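Local coordinates for adhesion G-protein coupled receptor G6 (Danio rerio, PDB 6V55) that probably acts as a calcium-binding adhesion receptor in cell adhesion and myelination, at residues 711-716 / 762-767; 209-214 / 224-229. One frame throughout, in Å; residues are numbered along the deposited sequence.

Followed from the N terminus, the chain first reaches interaction 2, where residues 209-214 and 224-229 pair as the arms of a hairpin, with nine residues between them, five of them strand, within the pentaxin-family region. Much further along, close to the C terminus, interaction 1 closes a larger loop of 45 residues between 711-716 and 762-767. The two contacts stand in series, neither nested nor crossed, and their nearest atoms are about 93 Å apart on opposite sides of the chain's centre. Interaction 2 joins neighbouring strands of one six-stranded antiparallel sheet; interaction 1 fastens strand 760-765, within the GPS motif, to strand 714-719.

Interaction 1: residues 711-716 / 762-767; sequences QDPVRI and VCLCNH
One face of the Arg715 guanidinium is occupied by Val762, whose CG1 sits 3.8 Å above the plane, offset toward its rim, while its CG2 approaches NH2 of Arg715 at 3.5 Å. The group gets there because CG of Arg715 is anti to the backbone N (chi1 -160°) and the chain runs extended to NE, crossing Val762 obliquely. The charge is answered mainly through NH1, in a salt bridge to Glu717. The imidazole of His767, further along, meets the Phe733 ring edge-to-face.

Four backbone hydrogen bonds define the antiparallel pairing. Val714 N reaches Cys765 O at 2.8 Å, nearly along the C=O axis, and Cys765 N returns a bond to Val714 O at 3.1 Å. Ile716 N to Cys763 O (2.7 Å) and Cys763 N to Ile716 O (2.6 Å) form the second, tighter ring. Between them Arg715 and Leu764 make a non-hydrogen-bonded pair, their side chains crossing obliquely with Arg715 CG 4.0 Å from Leu764 CD2. Just before the strand, Pro713 lies alongside Leu764, CB to CB 3.7 Å.

Val714, Ile716, Cys763 and Cys765 share the other face of the sheet, where the disulfides Cys763-Cys731 and Cys765-Cys750 tie the second strand to the rest of the motif. A bound peptide packs against Ile716, Cys763, Cys765 and His767, consistent with the self-cleaved GAIN fold of adhesion receptors, in which the GPS strands cradle the tethered agonist.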
loop_
_atom_site.group_PDB
_atom_site.type_symbol
_atom_site.label_atom_id
_atom_site.label_comp_id
_atom_site.label_asym_id
_atom_site.label_seq_id
_atom_site.Cartn_x
_atom_site.Cartn_y
_atom_site.Cartn_z
ATOM N N GLN A 711 18.500 1.041 -63.069
ATOM C CA GLN A 711 18.900 2.050 -64.045
ATOM C C GLN A 711 18.442 3.444 -63.624
ATOM O O GLN A 711 19.125 4.437 -63.914
ATOM C CB GLN A 711 18.350 1.675 -65.425
ATOM C CG GLN A 711 18.732 2.597 -66.592
ATOM C CD GLN A 711 17.601 2.729 -67.598
ATOM O OE1 GLN A 711 17.150 1.734 -68.169
ATOM N NE2 GLN A 711 17.101 3.954 -67.778
ATOM N N ASP A 712 17.297 3.538 -62.933
ATOM C CA ASP A 712 16.821 4.764 -62.298
ATOM C C ASP A 712 16.756 4.557 -60.797
ATOM O O ASP A 712 16.156 3.573 -60.343
ATOM C CB ASP A 712 15.440 5.172 -62.810
ATOM C CG ASP A 712 15.362 5.184 -64.303
ATOM O OD1 ASP A 712 14.390 4.601 -64.831
ATOM O OD2 ASP A 712 16.275 5.757 -64.947
ATOM N N PRO A 713 17.314 5.462 -60.003
ATOM C CA PRO A 713 17.508 5.185 -58.579
ATOM C C PRO A 713 16.229 5.325 -57.760
ATOM O O PRO A 713 15.215 5.853 -58.210
ATOM C CB PRO A 713 18.533 6.238 -58.163
ATOM C CG PRO A 713 18.263 7.392 -59.091
ATOM C CD PRO A 713 17.853 6.778 -60.396
ATOM N N VAL A 714 16.301 4.789 -56.541
ATOM C CA VAL A 714 15.319 5.056 -55.500
ATOM C C VAL A 714 15.657 6.392 -54.861
ATOM O O VAL A 714 16.792 6.606 -54.420
ATOM C CB VAL A 714 15.332 3.937 -54.450
ATOM C CG1 VAL A 714 14.147 4.057 -53.530
ATOM C CG2 VAL A 714 15.310 2.597 -55.127
ATOM N N ARG A 715 14.683 7.290 -54.796
ATOM C CA ARG A 715 14.880 8.555 -54.097
ATOM C C ARG A 715 14.548 8.333 -52.625
ATOM O O ARG A 715 13.383 8.139 -52.266
ATOM C CB ARG A 715 14.017 9.655 -54.713
ATOM C CG ARG A 715 14.463 11.081 -54.397
ATOM C CD ARG A 715 13.318 12.030 -54.667
ATOM N NE ARG A 715 13.612 13.425 -54.347
ATOM C CZ ARG A 715 13.225 14.041 -53.228
ATOM N NH1 ARG A 715 12.523 13.392 -52.299
ATOM N NH2 ARG A 715 13.533 15.323 -53.046
ATOM N N ILE A 716 15.572 8.330 -51.775
ATOM C CA ILE A 716 15.403 8.212 -50.329
ATOM C C ILE A 716 15.737 9.561 -49.716
ATOM O O ILE A 716 16.884 10.015 -49.793
ATOM C CB ILE A 716 16.309 7.122 -49.732
ATOM C CG1 ILE A 716 16.175 5.795 -50.496
ATOM C CG2 ILE A 716 16.116 7.006 -48.208
ATOM C CD1 ILE A 716 15.102 4.896 -50.005
ATOM N N VAL A 762 18.791 14.074 -49.448
ATOM C CA VAL A 762 18.191 13.230 -50.473
ATOM C C VAL A 762 19.260 12.281 -51.004
ATOM O O VAL A 762 20.352 12.716 -51.386
ATOM C CB VAL A 762 17.585 14.085 -51.600
ATOM C CG1 VAL A 762 17.163 13.227 -52.791
ATOM C CG2 VAL A 762 16.395 14.872 -51.072
ATOM N N CYS A 763 18.957 10.985 -50.999
ATOM C CA CYS A 763 19.816 9.956 -51.572
ATOM C C CYS A 763 19.188 9.343 -52.809
ATOM O O CYS A 763 17.988 9.030 -52.833
ATOM C CB CYS A 763 20.076 8.820 -50.591
ATOM S SG CYS A 763 20.687 9.405 -49.078
ATOM N N LEU A 764 20.026 9.121 -53.801
ATOM C CA LEU A 764 19.704 8.296 -54.952
ATOM C C LEU A 764 20.532 7.027 -54.783
ATOM O O LEU A 764 21.760 7.063 -54.909
ATOM C CB LEU A 764 20.019 9.042 -56.245
ATOM C CG LEU A 764 19.554 10.510 -56.262
ATOM C CD1 LEU A 764 20.078 11.253 -57.484
ATOM C CD2 LEU A 764 18.028 10.636 -56.155
ATOM N N CYS A 765 19.866 5.926 -54.423
ATOM C CA CYS A 765 20.493 4.612 -54.314
ATOM C C CYS A 765 20.015 3.737 -55.468
ATOM O O CYS A 765 18.859 3.831 -55.882
ATOM C CB CYS A 765 20.183 3.945 -52.965
ATOM S SG CYS A 765 20.906 4.837 -51.563
ATOM N N ASN A 766 20.905 2.895 -55.993
ATOM C CA ASN A 766 20.596 2.073 -57.157
ATOM C C ASN A 766 20.098 0.686 -56.782
ATOM O O ASN A 766 20.019 -0.182 -57.654
ATOM C CB ASN A 766 21.822 1.974 -58.087
ATOM C CG ASN A 766 22.950 1.094 -57.524
ATOM O OD1 ASN A 766 23.099 0.932 -56.310
ATOM N ND2 ASN A 766 23.775 0.556 -58.422
ATOM N N HIS A 767 19.822 0.446 -55.502
ATOM C CA HIS A 767 19.286 -0.827 -55.056
ATOM C C HIS A 767 18.241 -0.606 -53.968
ATOM O O HIS A 767 18.229 0.428 -53.300
ATOM C CB HIS A 767 20.395 -1.779 -54.563
ATOM C CG HIS A 767 21.111 -1.296 -53.342
ATOM N ND1 HIS A 767 22.139 -0.380 -53.398
ATOM C CD2 HIS A 767 20.954 -1.607 -52.032
ATOM C CE1 HIS A 767 22.584 -0.143 -52.178
ATOM N NE2 HIS A 767 21.884 -0.876 -51.330
#

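Interaction 2: residues 209-214 / 224-229; sequences KPLCLT and VYFEGH. Unlike the reference sequence in segment 224-229: Glu227 (reference Gly).
The contact belongs to the beta hairpin of strands 209-216 and 221-226, within the pentaxin-family region, and extends into the type I' turn from Phe226 to His229 that leads to the next strand. Cys212 and Tyr225 form a hydrogen-bonded antiparallel pair: Cys212 N donates to Tyr225 O at 3.0 Å in the carbonyl plane, whereas Tyr225 N, which donates to Cys212 O at 2.9 Å, stands 26° above the plane of the Cys212 carbonyl, off its lone pairs. On the Cys212-Tyr225 side, the two CB atoms touch at 3.7 Å and Cys212 SG lies 5.1 Å from the Tyr225 ring centroid, oblique to it; Leu285 of helix 282-286 packs on both residues.

The opposite face carries Leu213 and Val224, side by side and pointing the same way, with Leu213 CD2 4.0 Å from Val224 CG2. CG of Leu211, anti to the backbone N, brings CD1 toward the partner strand, 4.0 Å from Phe226 CB.

Lys209 closes the open end of the pairing. Its side chain crosses Phe226 at about a right angle, CD meeting the ring edge at CE2 (3.8 Å), then bends at chi3 (-65°) so that NZ binds Glu227 OE1 at 2.8 Å on the anti lone pair. Glu227, a glycine in the reference sequence, occupies the turn with positive phi (59°). An alanine here in place of Lys209 removes the ammonium and the methylenes beyond CB, and would probably leave the carboxylates of Glu227 and Asp203 facing each other uncompensated and loosen the packing at the Phe226 ring edge.

Because NZ is also salt-bridged to Asp203, whose OD2 comes close to Glu227 OE1, the ammonium is likely to offset the repulsion between two neighbouring carboxylates and so favour their ionised forms.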
loop_
_atom_site.group_PDB
_atom_site.type_symbol
_atom_site.label_atom_id
_atom_site.label_comp_id
_atom_site.label_asym_id
_atom_site.label_seq_id
_atom_site.Cartn_x
_atom_site.Cartn_y
_atom_site.Cartn_z
ATOM N N LYS A 209 -21.211 2.878 37.912
ATOM C CA LYS A 209 -22.588 2.457 37.881
ATOM C C LYS A 209 -23.408 3.640 37.383
ATOM O O LYS A 209 -23.097 4.797 37.722
ATOM C CB LYS A 209 -23.090 1.984 39.253
ATOM C CG LYS A 209 -23.362 0.480 39.331
ATOM C CD LYS A 209 -24.098 0.120 40.618
ATOM C CE LYS A 209 -23.237 0.403 41.851
ATOM N NZ LYS A 209 -23.892 -0.038 43.127
ATOM N N PRO A 210 -24.413 3.390 36.539
ATOM C CA PRO A 210 -25.274 4.477 36.063
ATOM C C PRO A 210 -26.263 4.954 37.121
ATOM O O PRO A 210 -26.695 4.205 38.002
ATOM C CB PRO A 210 -25.999 3.849 34.860
ATOM C CG PRO A 210 -25.995 2.377 35.128
ATOM C CD PRO A 210 -24.718 2.107 35.867
ATOM N N LEU A 211 -26.609 6.239 37.014
ATOM C CA LEU A 211 -27.469 6.940 37.961
ATOM C C LEU A 211 -28.200 8.053 37.223
ATOM O O LEU A 211 -27.557 8.909 36.609
ATOM C CB LEU A 211 -26.655 7.534 39.121
ATOM C CG LEU A 211 -27.450 8.504 40.011
ATOM C CD1 LEU A 211 -28.609 7.782 40.713
ATOM C CD2 LEU A 211 -26.557 9.213 41.034
ATOM N N CYS A 212 -29.531 8.057 37.318
ATOM C CA CYS A 212 -30.376 9.064 36.690
ATOM C C CYS A 212 -31.125 9.850 37.750
ATOM O O CYS A 212 -31.621 9.276 38.723
ATOM C CB CYS A 212 -31.394 8.448 35.746
ATOM S SG CYS A 212 -30.738 7.067 34.828
ATOM N N LEU A 213 -31.198 11.164 37.562
ATOM C CA LEU A 213 -31.966 12.047 38.424
ATOM C C LEU A 213 -32.969 12.790 37.558
ATOM O O LEU A 213 -32.593 13.327 36.514
ATOM C CB LEU A 213 -31.042 13.023 39.162
ATOM C CG LEU A 213 -29.891 12.352 39.935
ATOM C CD1 LEU A 213 -28.901 13.360 40.458
ATOM C CD2 LEU A 213 -30.430 11.492 41.092
ATOM N N THR A 214 -34.251 12.786 37.955
ATOM C CA THR A 214 -35.278 13.572 37.271
ATOM C C THR A 214 -35.910 14.558 38.246
ATOM O O THR A 214 -35.821 14.401 39.466
ATOM C CB THR A 214 -36.398 12.712 36.605
ATOM O OG1 THR A 214 -37.369 12.283 37.579
ATOM C CG2 THR A 214 -35.830 11.509 35.843
ATOM N N VAL A 224 -35.392 9.050 40.978
ATOM C CA VAL A 224 -34.048 8.473 41.043
ATOM C C VAL A 224 -34.099 7.113 40.356
ATOM O O VAL A 224 -34.963 6.286 40.676
ATOM C CB VAL A 224 -33.545 8.331 42.493
ATOM C CG1 VAL A 224 -32.207 7.617 42.538
ATOM C CG2 VAL A 224 -33.387 9.684 43.147
ATOM N N TYR A 225 -33.197 6.888 39.403
ATOM C CA TYR A 225 -32.980 5.570 38.823
ATOM C C TYR A 225 -31.578 5.094 39.206
ATOM O O TYR A 225 -30.581 5.733 38.850
ATOM C CB TYR A 225 -33.174 5.617 37.309
ATOM C CG TYR A 225 -33.449 4.288 36.657
ATOM C CD1 TYR A 225 -32.397 3.420 36.334
ATOM C CD2 TYR A 225 -34.756 3.901 36.346
ATOM C CE1 TYR A 225 -32.634 2.199 35.734
ATOM C CE2 TYR A 225 -35.011 2.680 35.733
ATOM C CZ TYR A 225 -33.941 1.834 35.431
ATOM O OH TYR A 225 -34.163 0.616 34.829
ATOM N N PHE A 226 -31.514 3.973 39.933
ATOM C CA PHE A 226 -30.276 3.396 40.450
ATOM C C PHE A 226 -30.537 1.917 40.702
ATOM O O PHE A 226 -31.527 1.576 41.362
ATOM C CB PHE A 226 -29.857 4.087 41.741
ATOM C CG PHE A 226 -28.421 3.864 42.162
ATOM C CD1 PHE A 226 -28.003 4.413 43.347
ATOM C CD2 PHE A 226 -27.473 3.169 41.400
ATOM C CE1 PHE A 226 -26.715 4.280 43.811
ATOM C CE2 PHE A 226 -26.159 3.029 41.836
ATOM C CZ PHE A 226 -25.778 3.604 43.077
ATOM N N GLU A 227 -29.638 1.065 40.180
ATOM C CA GLU A 227 -29.631 -0.389 40.367
ATOM C C GLU A 227 -30.927 -1.047 39.877
ATOM O O GLU A 227 -31.455 -1.951 40.526
ATOM C CB GLU A 227 -29.326 -0.754 41.828
ATOM C CG GLU A 227 -27.835 -0.600 42.172
ATOM C CD GLU A 227 -27.485 -1.027 43.595
ATOM O OE1 GLU A 227 -26.403 -0.622 44.092
ATOM O OE2 GLU A 227 -28.295 -1.762 44.210
ATOM N N GLY A 228 -31.451 -0.591 38.727
ATOM C CA GLY A 228 -32.605 -1.208 38.091
ATOM C C GLY A 228 -33.957 -0.764 38.607
ATOM O O GLY A 228 -34.973 -1.001 37.930
ATOM N N HIS A 229 -34.009 -0.114 39.767
ATOM C CA HIS A 229 -35.252 0.239 40.432
ATOM C C HIS A 229 -35.516 1.735 40.310
ATOM O O HIS A 229 -34.592 2.553 40.357
ATOM C CB HIS A 229 -35.196 -0.161 41.905
ATOM C CG HIS A 229 -34.718 -1.560 42.138
ATOM N ND1 HIS A 229 -33.667 -1.856 42.982
ATOM C CD2 HIS A 229 -35.151 -2.747 41.649
ATOM C CE1 HIS A 229 -33.475 -3.163 43.005
ATOM N NE2 HIS A 229 -34.362 -3.727 42.205
#